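PDB 3SZ7: heat-shock protein cognate (HSC) co-chaperone sgt12 from Aspergillus fumigatus, which acts as an HSC co-chaperone that preferentially binds tail-anchored proteins destined for the endoplasmic reticulum and directs them to the GET pathway via get4 and get5. Local coordinates for residues Ala93-Ala98 with Lys125-Glu130; Ala81-Gly86 with Ser114-Arg119. All coordinates share one frame; numbering follows the deposited sequence.

Both contacts belong to the helical TPR domain of the co-chaperone and pack helix 115-133 against the two helices before it, which fall in the predicted third TPR. Following the chain from the N terminus, helix 79-91 supplies Ala81-Gly86 and helix 95-109 begins within Ala93-Ala98; the start of helix 115-133, with its N-cap Ser114, then returns to Ala81-Gly86, closing contact 2, and further along Lys125-Glu130 meets Ala93-Ala98, closing contact 1. The segments alternate, so the two loops cross. The contact centres lie about 14 Å apart, and the two meet where Ala98 CB packs 3.4 Å from Gly86 O, between the paired helices.

Contact 1: residues Ala93-Ala98 with Lys125-Glu130; sequences ADYKGA and KRKIEE
The Tyr95 ring stands between Lys127 and Ala93: over one face lies the first methylene of the lysine, Lys127 CB 4.3 Å from Tyr95 CD2, and on the opposite face Ala93 CA sits 3.6 Å above the plane, nearer the ring's margin than its centre. Phe90 of helix 79-91 adds an edge-to-face pairing with this ring and also touches the Lys127 side chain, so tyrosine, phenylalanine and lysine methylenes pack together where the three helices converge. Lysine suits this partly exposed place because its aliphatic stem can lie on an aromatic face.

Beside the ring, Ile128 suits its place by having a branch long enough to reach the tyrosine backbone. Its CG1 lies beside its own backbone N (chi1 -66°), and the extended branch carries Ile128 CD1 to 3.7 Å from Tyr95 O, while Ile128 CG1 rests 3.9 Å from Tyr95 CB.

Tyr95 opens helix 95-109 after a tightly organised turn. Ala93, with positive phi, is the C-prime residue of the Schellman motif ending the preceding helix; Asp94 is the N-cap of the next, its OD1 accepting from Gly97 N at 3.0 Å, from above the carboxylate plane, and Gly97 has no side chain to collide with that carboxylate. No hydrogen bond spans the two segments: they meet by van der Waals packing, methylene on ring and methyl on backbone carbonyl, so the fit depends on shape, not direction.

Contact 2: residues Ala81-Gly86 with Ser114-Arg119; sequences AWSRLG and SDAMKR
Ser83 and Met117 make the close part of this contact, where their CA atoms are 6.0 Å apart. With CG anti to its carbonyl carbon (chi1 -63°) and the chain extended beyond, the methionine lies alongside the serine: Met117 CG is 4.0 Å from both CB and OG of Ser83, and the terminal Met117 CE is 4.1 Å from Ser83 CB. A small serine lets the helices come near, and a flexible thioether fills the buried side, where Met117 also meets Ile106 and Glu109 of helix 95-109. Helix 115-133 thus packs on both helices of the predicted third TPR, as the extra C-terminal helix of many TPR domains does.

Its start is a capping box: Ser114 OG accepts from Met117 N at 3.1 Å, and Ser114 N points at Met117 SD in a weak bond, sulfur standing where a glutamate carboxylate is more usual.

Toward solvent the packing thins. Ala116 CB comes only within 4.3 Å of Ser83 OG. On the side of the helix turned from Ser83, the exposed Lys118 NZ forms a weak salt bridge with Asp115 OD1, 3.4 Å away, and also bonds to Gly113 O.

Contact 1: residues Ala93-Ala98 with Lys125-Glu130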
loop_
_atom_site.group_PDB
_atom_site.type_symbol
_atom_site.label_atom_id
_atom_site.label_comp_id
_atom_site.label_asym_id
_atom_site.label_seq_id
_atom_site.Cartn_x
_atom_site.Cartn_y
_atom_site.Cartn_z
ATOM N N ALA A 93 -6.489 -3.759 -6.988
ATOM C CA ALA A 93 -6.524 -3.551 -8.442
ATOM C C ALA A 93 -6.906 -2.115 -8.820
ATOM O O ALA A 93 -7.414 -1.856 -9.916
ATOM C CB ALA A 93 -7.465 -4.568 -9.122
ATOM N N ASP A 94 -6.660 -1.186 -7.903
ATOM C CA ASP A 94 -6.804 0.237 -8.194
ATOM C C ASP A 94 -5.442 0.761 -8.620
ATOM O O ASP A 94 -4.755 1.453 -7.864
ATOM C CB ASP A 94 -7.312 0.987 -6.962
ATOM C CG ASP A 94 -7.331 2.493 -7.157
ATOM O OD1 ASP A 94 -7.265 2.959 -8.320
ATOM O OD2 ASP A 94 -7.424 3.208 -6.142
ATOM N N TYR A 95 -5.040 0.413 -9.834
ATOM C CA TYR A 95 -3.684 0.712 -10.280
ATOM C C TYR A 95 -3.432 2.206 -10.522
ATOM O O TYR A 95 -2.330 2.704 -10.285
ATOM C CB TYR A 95 -3.337 -0.144 -11.494
ATOM C CG TYR A 95 -3.402 -1.621 -11.170
ATOM C CD1 TYR A 95 -4.378 -2.442 -11.719
ATOM C CD2 TYR A 95 -2.490 -2.187 -10.289
ATOM C CE1 TYR A 95 -4.423 -3.796 -11.407
ATOM C CE2 TYR A 95 -2.530 -3.527 -9.974
ATOM C CZ TYR A 95 -3.497 -4.328 -10.533
ATOM O OH TYR A 95 -3.527 -5.667 -10.209
ATOM N N LYS A 96 -4.450 2.926 -10.981
ATOM C CA LYS A 96 -4.318 4.373 -11.118
ATOM C C LYS A 96 -4.048 5.022 -9.759
ATOM O O LYS A 96 -3.165 5.876 -9.627
ATOM C CB LYS A 96 -5.580 4.974 -11.730
ATOM C CG LYS A 96 -5.504 6.483 -11.899
ATOM C CD LYS A 96 -6.791 7.044 -12.487
ATOM C CE LYS A 96 -6.735 8.561 -12.584
ATOM N NZ LYS A 96 -5.609 9.016 -13.445
ATOM N N GLY A 97 -4.814 4.613 -8.754
ATOM C CA GLY A 97 -4.656 5.137 -7.409
ATOM C C GLY A 97 -3.334 4.726 -6.781
ATOM O O GLY A 97 -2.722 5.495 -6.034
ATOM N N ALA A 98 -2.886 3.513 -7.079
ATOM C CA ALA A 98 -1.592 3.058 -6.575
ATOM C C ALA A 98 -0.464 3.882 -7.187
ATOM O O ALA A 98 0.476 4.272 -6.498
ATOM C CB ALA A 98 -1.390 1.565 -6.862
ATOM N N LYS A 125 3.068 0.964 -13.110
ATOM C CA LYS A 125 3.059 1.523 -14.459
ATOM C C LYS A 125 3.041 0.416 -15.508
ATOM O O LYS A 125 2.419 0.556 -16.559
ATOM C CB LYS A 125 4.282 2.404 -14.693
ATOM C CG LYS A 125 4.263 3.740 -13.982
ATOM C CD LYS A 125 5.548 4.503 -14.292
ATOM C CE LYS A 125 5.563 5.871 -13.635
ATOM N NZ LYS A 125 6.786 6.621 -14.022
ATOM N N ARG A 126 3.755 -0.669 -15.233
ATOM C CA ARG A 126 3.818 -1.753 -16.196
ATOM C C ARG A 126 2.445 -2.398 -16.336
ATOM O O ARG A 126 2.053 -2.792 -17.437
ATOM C CB ARG A 126 4.875 -2.783 -15.793
ATOM C CG ARG A 126 5.021 -3.931 -16.774
ATOM C CD ARG A 126 6.222 -4.808 -16.431
ATOM N NE ARG A 126 7.476 -4.081 -16.597
ATOM C CZ ARG A 126 8.294 -3.749 -15.602
ATOM N NH1 ARG A 126 8.004 -4.095 -14.354
ATOM N NH2 ARG A 126 9.412 -3.081 -15.861
ATOM N N LYS A 127 1.725 -2.502 -15.222
ATOM C CA LYS A 127 0.374 -3.077 -15.226
ATOM C C LYS A 127 -0.573 -2.192 -16.023
ATOM O O LYS A 127 -1.421 -2.679 -16.767
ATOM C CB LYS A 127 -0.163 -3.230 -13.800
ATOM C CG LYS A 127 0.707 -4.089 -12.891
ATOM C CD LYS A 127 0.351 -5.562 -12.963
ATOM C CE LYS A 127 1.330 -6.388 -12.128
ATOM N NZ LYS A 127 0.667 -7.475 -11.348
ATOM N N ILE A 128 -0.431 -0.884 -15.855
ATOM C CA ILE A 128 -1.263 0.062 -16.584
ATOM C C ILE A 128 -0.933 0.014 -18.075
ATOM O O ILE A 128 -1.826 0.043 -18.913
ATOM C CB ILE A 128 -1.118 1.487 -16.028
ATOM C CG1 ILE A 128 -1.693 1.544 -14.606
ATOM C CG2 ILE A 128 -1.826 2.478 -16.928
ATOM C CD1 ILE A 128 -1.363 2.828 -13.858
ATOM N N GLU A 129 0.352 -0.095 -18.405
ATOM C CA GLU A 129 0.754 -0.182 -19.808
ATOM C C GLU A 129 0.280 -1.492 -20.443
ATOM O O GLU A 129 -0.109 -1.507 -21.609
ATOM C CB GLU A 129 2.268 -0.009 -19.969
ATOM C CG GLU A 129 2.762 -0.067 -21.414
ATOM C CD GLU A 129 2.402 1.164 -22.249
ATOM O OE1 GLU A 129 1.533 1.958 -21.830
ATOM O OE2 GLU A 129 2.998 1.337 -23.337
ATOM N N GLU A 130 0.307 -2.580 -19.675
ATOM C CA GLU A 130 -0.230 -3.857 -20.145
ATOM C C GLU A 130 -1.679 -3.676 -20.586
ATOM O O GLU A 130 -2.066 -4.117 -21.667
ATOM C CB GLU A 130 -0.147 -4.936 -19.058
ATOM C CG GLU A 130 -0.802 -6.261 -19.457
ATOM C CD GLU A 130 -0.875 -7.264 -18.311
ATOM O OE1 GLU A 130 -0.264 -7.015 -17.249
ATOM O OE2 GLU A 130 -1.544 -8.307 -18.475
#

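Contact 2: residues Ala81-Gly86 with Ser114-Arg119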
loop_
_atom_site.group_PDB
_atom_site.type_symbol
_atom_site.label_atom_id
_atom_site.label_comp_id
_atom_site.label_asym_id
_atom_site.label_seq_id
_atom_site.Cartn_x
_atom_site.Cartn_y
_atom_site.Cartn_z
ATOM N N ALA A 81 3.675 6.124 4.771
ATOM C CA ALA A 81 2.225 6.037 4.645
ATOM C C ALA A 81 1.807 5.936 3.181
ATOM O O ALA A 81 0.888 5.193 2.843
ATOM C CB ALA A 81 1.551 7.231 5.316
ATOM N N TRP A 82 2.494 6.674 2.313
ATOM C CA TRP A 82 2.186 6.646 0.884
ATOM C C TRP A 82 2.544 5.291 0.285
ATOM O O TRP A 82 1.847 4.792 -0.604
ATOM C CB TRP A 82 2.935 7.748 0.135
ATOM C CG TRP A 82 2.424 9.125 0.399
ATOM C CD1 TRP A 82 3.051 10.111 1.108
ATOM C CD2 TRP A 82 1.177 9.676 -0.043
ATOM N NE1 TRP A 82 2.270 11.245 1.128
ATOM C CE2 TRP A 82 1.117 11.002 0.437
ATOM C CE3 TRP A 82 0.106 9.177 -0.791
ATOM C CZ2 TRP A 82 0.022 11.836 0.186
ATOM C CZ3 TRP A 82 -0.978 10.010 -1.039
ATOM C CH2 TRP A 82 -1.007 11.323 -0.552
ATOM N N SER A 83 3.637 4.706 0.764
ATOM C CA SER A 83 4.050 3.389 0.295
ATOM C C SER A 83 3.020 2.332 0.684
ATOM O O SER A 83 2.706 1.438 -0.106
ATOM C CB SER A 83 5.426 3.023 0.850
ATOM O OG SER A 83 5.868 1.794 0.304
ATOM N N ARG A 84 2.504 2.436 1.908
ATOM C CA ARG A 84 1.456 1.544 2.394
ATOM C C ARG A 84 0.194 1.689 1.568
ATOM O O ARG A 84 -0.441 0.699 1.223
ATOM C CB ARG A 84 1.111 1.863 3.847
ATOM C CG ARG A 84 2.241 1.644 4.809
ATOM C CD ARG A 84 2.202 0.250 5.383
ATOM N NE ARG A 84 3.289 0.072 6.332
ATOM C CZ ARG A 84 4.381 -0.639 6.087
ATOM N NH1 ARG A 84 4.521 -1.264 4.925
ATOM N NH2 ARG A 84 5.323 -0.739 7.011
ATOM N N LEU A 85 -0.170 2.933 1.271
ATOM C CA LEU A 85 -1.366 3.220 0.482
ATOM C C LEU A 85 -1.228 2.675 -0.938
ATOM O O LEU A 85 -2.176 2.133 -1.504
ATOM C CB LEU A 85 -1.613 4.726 0.434
ATOM C CG LEU A 85 -2.848 5.173 -0.350
ATOM C CD1 LEU A 85 -4.079 4.427 0.143
ATOM C CD2 LEU A 85 -3.040 6.680 -0.217
ATOM N N GLY A 86 -0.037 2.826 -1.505
ATOM C CA GLY A 86 0.239 2.309 -2.835
ATOM C C GLY A 86 0.020 0.813 -2.909
ATOM O O GLY A 86 -0.619 0.317 -3.832
ATOM N N SER A 114 12.082 5.079 -1.762
ATOM C CA SER A 114 12.651 3.855 -1.220
ATOM C C SER A 114 12.662 2.804 -2.320
ATOM O O SER A 114 11.984 2.954 -3.338
ATOM C CB SER A 114 11.805 3.353 -0.051
ATOM O OG SER A 114 10.526 2.942 -0.504
ATOM N N ASP A 115 13.423 1.734 -2.121
ATOM C CA ASP A 115 13.424 0.646 -3.091
ATOM C C ASP A 115 12.001 0.159 -3.345
ATOM O O ASP A 115 11.616 -0.098 -4.488
ATOM C CB ASP A 115 14.300 -0.513 -2.615
ATOM C CG ASP A 115 15.782 -0.212 -2.739
ATOM O OD1 ASP A 115 16.152 0.607 -3.607
ATOM O OD2 ASP A 115 16.580 -0.798 -1.973
ATOM N N ALA A 116 11.223 0.037 -2.273
ATOM C CA ALA A 116 9.848 -0.442 -2.368
ATOM C C ALA A 116 8.979 0.496 -3.193
ATOM O O ALA A 116 8.134 0.048 -3.964
ATOM C CB ALA A 116 9.247 -0.617 -0.981
ATOM N N MET A 117 9.174 1.799 -3.017
ATOM C CA MET A 117 8.374 2.774 -3.749
ATOM C C MET A 117 8.725 2.768 -5.224
ATOM O O MET A 117 7.845 2.826 -6.082
ATOM C CB MET A 117 8.585 4.178 -3.187
ATOM C CG MET A 117 8.141 4.339 -1.753
ATOM S SD MET A 117 8.664 5.952 -1.150
ATOM C CE MET A 117 8.482 5.708 0.620
ATOM N N LYS A 118 10.018 2.708 -5.518
ATOM C CA LYS A 118 10.468 2.735 -6.908
ATOM C C LYS A 118 9.983 1.507 -7.661
ATOM O O LYS A 118 9.443 1.620 -8.766
ATOM C CB LYS A 118 11.993 2.862 -7.002
ATOM C CG LYS A 118 12.508 4.265 -6.670
ATOM C CD LYS A 118 13.963 4.445 -7.079
ATOM C CE LYS A 118 14.844 3.394 -6.440
ATOM N NZ LYS A 118 14.658 3.343 -4.966
ATOM N N ARG A 119 10.170 0.336 -7.058
ATOM C CA ARG A 119 9.703 -0.909 -7.657
ATOM C C ARG A 119 8.183 -0.944 -7.722
ATOM O O ARG A 119 7.609 -1.417 -8.700
ATOM C CB ARG A 119 10.231 -2.114 -6.876
ATOM C CG ARG A 119 11.746 -2.239 -6.925
ATOM C CD ARG A 119 12.222 -2.406 -8.358
ATOM N NE ARG A 119 11.942 -3.749 -8.854
ATOM C CZ ARG A 119 12.848 -4.719 -8.917
ATOM N NH1 ARG A 119 14.097 -4.489 -8.532
ATOM N NH2 ARG A 119 12.508 -5.916 -9.372
#